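Local coordinates for protein hydrolase (Thermococcus thioreducens, PDB 6IAH) that is a magnesium-binding phosphatase of the haloacid dehalogenase superfamily with diverse substrates, possibly including phosphoglycolate, at residues 20-25 and 58-63; 64-69 and 90-95. All coordinates share one frame; numbering follows the deposited sequence.

Interaction 1: residues 20-25 and 58-63; sequences EATKLT and KVSEAL
Thr22 meets the turn Val59 to Leu63 with its methyl. Thr22 CG2, anti to the backbone N, comes to 3.6 Å from Ser60 OG. Thr22 CG2 also lies 3.8 Å from Leu63 CD1, with Val59 CG1 slightly farther off. The side chains of Thr22 and Leu63 cross at about a right angle, and it is the CD1 branch of the leucine that the methyl meets. OG1 of Thr22 sits beside its own backbone N (chi1 -61°) and bonds to Tyr18 O one turn back. Ser60 OG likewise returns to its own helix, to Asp56 O, and meets segment 20-25 by van der Waals contact. With two small residues facing each other, the Thr22 CA and Ser60 CA atoms lie 5.4 Å apart, and the short helical segments approach to 9.0 Å between axes with 42° between their directions. Both helices lie in a largely helical region inserted after core strand 2-5, probably the cap domain, as in C1-type haloacid dehalogenases. Phe105 of helix 100-110 touches Thr22, Thr25 and Ser60, while Leu47 of helix 41-50 packs on Leu63. One turn after Thr22, Thr25 sets its CG2 3.9 Å from Ser60 CB. Its hydroxyl OG1 donates to Ala21 O over 2.6 Å at a C=O...donor angle of 152°, and the amide N of Thr25 reaches this oxygen from the opposite face of the carbonyl plane. An alanine in place of Thr25 would probably open a gap beside Ser60 CB and leave Ala21 O without its hydroxyl donor.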
loop_
_atom_site.group_PDB
_atom_site.type_symbol
_atom_site.label_atom_id
_atom_site.label_comp_id
_atom_site.label_asym_id
_atom_site.label_seq_id
_atom_site.Cartn_x
_atom_site.Cartn_y
_atom_site.Cartn_z
ATOM N N GLU A 20 1.452 -1.009 -11.833
ATOM C CA GLU A 20 0.986 -1.488 -13.137
ATOM C C GLU A 20 -0.549 -1.414 -13.226
ATOM O O GLU A 20 -1.082 -1.174 -14.287
ATOM C CB GLU A 20 1.496 -2.905 -13.421
ATOM C CG GLU A 20 1.139 -3.483 -14.792
ATOM C CD GLU A 20 2.035 -2.998 -15.921
ATOM O OE1 GLU A 20 3.000 -2.252 -15.660
ATOM O OE2 GLU A 20 1.754 -3.353 -17.077
ATOM N N ALA A 21 -1.269 -1.584 -12.122
ATOM C CA ALA A 21 -2.695 -1.387 -12.178
ATOM C C ALA A 21 -3.077 0.073 -12.479
ATOM O O ALA A 21 -4.035 0.322 -13.235
ATOM C CB ALA A 21 -3.327 -1.865 -10.854
ATOM N N THR A 22 -2.305 1.020 -11.933
ATOM C CA THR A 22 -2.500 2.426 -12.178
ATOM C C THR A 22 -2.227 2.717 -13.672
ATOM O O THR A 22 -3.032 3.331 -14.389
ATOM C CB THR A 22 -1.631 3.254 -11.228
ATOM O OG1 THR A 22 -2.016 2.968 -9.843
ATOM C CG2 THR A 22 -1.755 4.761 -11.489
ATOM N N LYS A 23 -1.104 2.206 -14.144
ATOM C CA LYS A 23 -0.756 2.355 -15.553
ATOM C C LYS A 23 -1.812 1.780 -16.501
ATOM O O LYS A 23 -2.308 2.481 -17.341
ATOM C CB LYS A 23 0.577 1.674 -15.796
ATOM C CG LYS A 23 1.027 1.670 -17.249
ATOM C CD LYS A 23 2.059 0.556 -17.453
ATOM C CE LYS A 23 3.004 0.875 -18.577
ATOM N NZ LYS A 23 2.460 0.689 -19.915
ATOM N N LEU A 24 -2.207 0.540 -16.328
ATOM C CA LEU A 24 -3.202 -0.046 -17.183
ATOM C C LEU A 24 -4.575 0.630 -17.114
ATOM O O LEU A 24 -5.280 0.777 -18.122
ATOM C CB LEU A 24 -3.360 -1.550 -16.900
ATOM C CG LEU A 24 -2.120 -2.406 -17.108
ATOM C CD1 LEU A 24 -2.511 -3.834 -16.759
ATOM C CD2 LEU A 24 -1.587 -2.288 -18.548
ATOM N N THR A 25 -4.993 1.010 -15.926
ATOM C CA THR A 25 -6.245 1.770 -15.814
ATOM C C THR A 25 -6.219 3.103 -16.585
ATOM O O THR A 25 -7.147 3.410 -17.309
ATOM C CB THR A 25 -6.505 2.082 -14.338
ATOM O OG1 THR A 25 -6.576 0.832 -13.672
ATOM C CG2 THR A 25 -7.700 2.929 -14.175
ATOM N N LYS A 58 -7.650 7.835 -7.752
ATOM C CA LYS A 58 -7.428 9.270 -7.901
ATOM C C LYS A 58 -6.125 9.533 -8.616
ATOM O O LYS A 58 -6.065 10.429 -9.416
ATOM C CB LYS A 58 -7.436 9.991 -6.548
ATOM C CG LYS A 58 -8.725 9.852 -5.746
ATOM C CD LYS A 58 -9.846 10.417 -6.562
ATOM C CE LYS A 58 -11.226 10.174 -5.963
ATOM N NZ LYS A 58 -11.279 10.463 -4.510
ATOM N N VAL A 59 -5.114 8.744 -8.330
ATOM C CA VAL A 59 -3.844 8.896 -9.039
ATOM C C VAL A 59 -4.097 8.570 -10.507
ATOM O O VAL A 59 -3.612 9.298 -11.349
ATOM C CB VAL A 59 -2.702 8.004 -8.500
ATOM C CG1 VAL A 59 -1.385 8.215 -9.314
ATOM C CG2 VAL A 59 -2.380 8.333 -7.044
ATOM N N SER A 60 -4.861 7.503 -10.796
ATOM C CA SER A 60 -5.162 7.110 -12.182
ATOM C C SER A 60 -5.873 8.271 -12.882
ATOM O O SER A 60 -5.507 8.669 -14.005
ATOM C CB SER A 60 -6.012 5.831 -12.231
ATOM O OG SER A 60 -5.365 4.709 -11.638
ATOM N N GLU A 61 -6.872 8.848 -12.223
ATOM C CA GLU A 61 -7.590 9.983 -12.778
ATOM C C GLU A 61 -6.742 11.182 -13.178
ATOM O O GLU A 61 -6.907 11.724 -14.279
ATOM C CB GLU A 61 -8.725 10.452 -11.806
ATOM C CG GLU A 61 -9.557 11.571 -12.381
ATOM C CD GLU A 61 -10.656 12.020 -11.336
ATOM O OE1 GLU A 61 -10.799 11.336 -10.343
ATOM O OE2 GLU A 61 -11.320 13.036 -11.540
ATOM N N ALA A 62 -5.821 11.543 -12.292
ATOM C CA ALA A 62 -4.871 12.587 -12.517
ATOM C C ALA A 62 -4.043 12.259 -13.775
ATOM O O ALA A 62 -3.898 13.089 -14.609
ATOM C CB ALA A 62 -3.954 12.742 -11.316
ATOM N N LEU A 63 -3.559 11.041 -13.866
ATOM C CA LEU A 63 -2.683 10.669 -15.008
ATOM C C LEU A 63 -3.362 10.656 -16.334
ATOM O O LEU A 63 -2.731 10.939 -17.385
ATOM C CB LEU A 63 -2.021 9.320 -14.735
ATOM C CG LEU A 63 -0.939 9.381 -13.660
ATOM C CD1 LEU A 63 -0.629 7.996 -13.216
ATOM C CD2 LEU A 63 0.330 10.110 -14.131
#

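Interaction 2: residues 64-69 and 90-95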
loop_
_atom_site.group_PDB
_atom_site.type_symbol
_atom_site.label_atom_id
_atom_site.label_comp_id
_atom_site.label_asym_id
_atom_site.label_seq_id
_atom_site.Cartn_x
_atom_site.Cartn_y
_atom_site.Cartn_z
ATOM N N ILE A 64 -4.630 10.307 -16.314
ATOM C CA ILE A 64 -5.489 10.313 -17.511
ATOM C C ILE A 64 -5.627 11.721 -18.065
ATOM O O ILE A 64 -5.301 12.002 -19.254
ATOM C CB ILE A 64 -6.887 9.713 -17.250
ATOM C CG1 ILE A 64 -6.773 8.241 -16.973
ATOM C CG2 ILE A 64 -7.811 9.926 -18.468
ATOM C CD1 ILE A 64 -8.011 7.669 -16.295
ATOM N N LEU A 65 -6.014 12.625 -17.197
ATOM C CA LEU A 65 -6.179 14.034 -17.569
ATOM C C LEU A 65 -4.853 14.602 -17.996
ATOM O O LEU A 65 -4.774 15.250 -19.053
ATOM C CB LEU A 65 -6.856 14.866 -16.471
ATOM C CG LEU A 65 -8.358 14.475 -16.214
ATOM C CD1 LEU A 65 -8.923 15.046 -14.909
ATOM C CD2 LEU A 65 -9.256 14.915 -17.348
ATOM N N PHE A 66 -3.795 14.310 -17.243
ATOM C CA PHE A 66 -2.492 14.902 -17.597
ATOM C C PHE A 66 -2.060 14.413 -18.974
ATOM O O PHE A 66 -1.553 15.199 -19.763
ATOM C CB PHE A 66 -1.376 14.487 -16.617
ATOM C CG PHE A 66 -1.410 15.180 -15.246
ATOM C CD1 PHE A 66 -2.386 16.066 -14.900
ATOM C CD2 PHE A 66 -0.372 14.954 -14.339
ATOM C CE1 PHE A 66 -2.388 16.699 -13.642
ATOM C CE2 PHE A 66 -0.351 15.616 -13.090
ATOM C CZ PHE A 66 -1.384 16.450 -12.754
ATOM N N ALA A 67 -2.199 13.128 -19.215
ATOM C CA ALA A 67 -1.757 12.525 -20.503
ATOM C C ALA A 67 -2.665 12.925 -21.651
ATOM O O ALA A 67 -2.194 13.043 -22.791
ATOM C CB ALA A 67 -1.660 11.022 -20.402
ATOM N N LEU A 68 -3.958 13.155 -21.374
ATOM C CA LEU A 68 -4.845 13.724 -22.405
ATOM C C LEU A 68 -4.383 15.051 -22.891
ATOM O O LEU A 68 -4.646 15.404 -24.053
ATOM C CB LEU A 68 -6.301 13.878 -21.914
ATOM C CG LEU A 68 -7.188 12.620 -21.996
ATOM C CD1 LEU A 68 -8.569 12.907 -21.393
ATOM C CD2 LEU A 68 -7.318 12.223 -23.465
ATOM N N SER A 69 -3.772 15.815 -21.987
ATOM C CA SER A 69 -3.311 17.164 -22.289
ATOM C C SER A 69 -1.997 17.120 -23.083
ATOM O O SER A 69 -1.557 18.146 -23.564
ATOM C CB SER A 69 -3.065 17.969 -21.027
ATOM O OG SER A 69 -1.803 17.648 -20.464
ATOM N N GLU A 90 -9.912 21.091 -10.937
ATOM C CA GLU A 90 -10.091 22.535 -11.076
ATOM C C GLU A 90 -9.365 23.022 -12.308
ATOM O O GLU A 90 -9.853 23.894 -13.009
ATOM C CB GLU A 90 -9.609 23.273 -9.852
ATOM C CG GLU A 90 -10.613 23.293 -8.713
ATOM C CD GLU A 90 -10.052 23.923 -7.441
ATOM O OE1 GLU A 90 -8.958 24.521 -7.490
ATOM O OE2 GLU A 90 -10.703 23.817 -6.382
ATOM N N LYS A 91 -8.177 22.503 -12.553
ATOM C CA LYS A 91 -7.415 22.943 -13.719
ATOM C C LYS A 91 -8.115 22.627 -15.067
ATOM O O LYS A 91 -8.195 23.493 -15.919
ATOM C CB LYS A 91 -6.076 22.274 -13.686
ATOM C CG LYS A 91 -5.164 22.705 -14.786
ATOM C CD LYS A 91 -3.773 22.173 -14.497
ATOM C CE LYS A 91 -2.830 22.521 -15.625
ATOM N NZ LYS A 91 -2.600 23.996 -15.711
ATOM N N PHE A 92 -8.561 21.383 -15.289
ATOM C CA PHE A 92 -9.126 20.956 -16.613
ATOM C C PHE A 92 -10.621 21.059 -16.734
ATOM O O PHE A 92 -11.138 21.037 -17.812
ATOM C CB PHE A 92 -8.648 19.547 -16.956
ATOM C CG PHE A 92 -7.179 19.481 -17.141
ATOM C CD1 PHE A 92 -6.616 19.942 -18.321
ATOM C CD2 PHE A 92 -6.331 19.071 -16.099
ATOM C CE1 PHE A 92 -5.254 19.903 -18.515
ATOM C CE2 PHE A 92 -4.955 19.048 -16.264
ATOM C CZ PHE A 92 -4.412 19.456 -17.468
ATOM N N GLY A 93 -11.339 21.205 -15.621
ATOM C CA GLY A 93 -12.758 21.341 -15.687
ATOM C C GLY A 93 -13.579 20.069 -15.760
ATOM O O GLY A 93 -14.806 20.123 -15.988
ATOM N N PHE A 94 -12.913 18.924 -15.555
ATOM C CA PHE A 94 -13.504 17.628 -15.776
ATOM C C PHE A 94 -13.095 16.729 -14.617
ATOM O O PHE A 94 -12.079 16.964 -14.009
ATOM C CB PHE A 94 -13.014 17.020 -17.145
ATOM C CG PHE A 94 -13.785 17.509 -18.313
ATOM C CD1 PHE A 94 -13.485 18.746 -18.890
ATOM C CD2 PHE A 94 -14.863 16.775 -18.818
ATOM C CE1 PHE A 94 -14.261 19.266 -19.924
ATOM C CE2 PHE A 94 -15.630 17.283 -19.882
ATOM C CZ PHE A 94 -15.318 18.526 -20.444
ATOM N N GLN A 95 -13.882 15.689 -14.375
ATOM C CA GLN A 95 -13.615 14.708 -13.351
ATOM C C GLN A 95 -14.151 13.351 -13.744
ATOM O O GLN A 95 -14.907 13.197 -14.696
ATOM C CB GLN A 95 -14.335 15.147 -12.046
ATOM C CG GLN A 95 -15.749 15.509 -12.319
ATOM C CD GLN A 95 -16.475 15.781 -11.027
ATOM O OE1 GLN A 95 -15.914 15.546 -9.935
ATOM N NE2 GLN A 95 -17.691 16.281 -11.127
#
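The ring of Phe92 is the main bump, pushed against the C-terminal end of helix 56-68, where Leu65, Phe66 and Ser69 form a shallow hollow. This joins two helices of the probable cap domain: helix 85-92 ends at Phe92, and the next residue, Gly93, leaves helical geometry with a positive phi of 84°. The far end of the ring fits against Ser69, whose CB lies 3.9 Å from Phe92 CE1. Along the other side of the ring, Phe92 CE2 comes to 4.2 Å from Phe66 CD1, and Phe92 CD2 meets Leu65 CB at 4.3 Å. The Phe66 and Phe92 side chains cross at about a right angle. Lys91 CG rests over one face of the Phe92 ring, toward its rim, and Leu75 of helix 72-78 touches Phe66, Phe92 and Ser69. Beyond the ring, the two branches of Leu65 reach the chain after Gly93: CD1 is 3.8 Å from Phe94 O, and CD2 packs on Phe94 CB, while the Phe94 ring leads away. Turned between its backbone N and carbonyl carbon (chi1 81°), Ser69 OG receives the amide of Arg71 and donates to Phe66 O over 2.6 Å, tilted 23° from the carbonyl plane.

Helix 56-68 takes part in both contacts: its 58-63 portion packs on helix 17-32 in interaction 1, and its C-terminal end, in 64-69, meets the end of helix 85-92 in interaction 2. The two centres are about 13 Å apart, and along the chain interaction 1 closes before interaction 2 opens. They touch where Glu61 OE2 lies 3.4 Å from Gln95 CA; the same carboxylate oxygen takes the amide of Val96 and a salt bridge from Arg89. Interaction 1 is buried, whereas interaction 2 lies at the surface, about 25 Å from the chain centre. Together they tie helices 17-32, 56-68 and 85-92 together, probably within the cap domain, interaction 1 lying nearer the metal-binding residues.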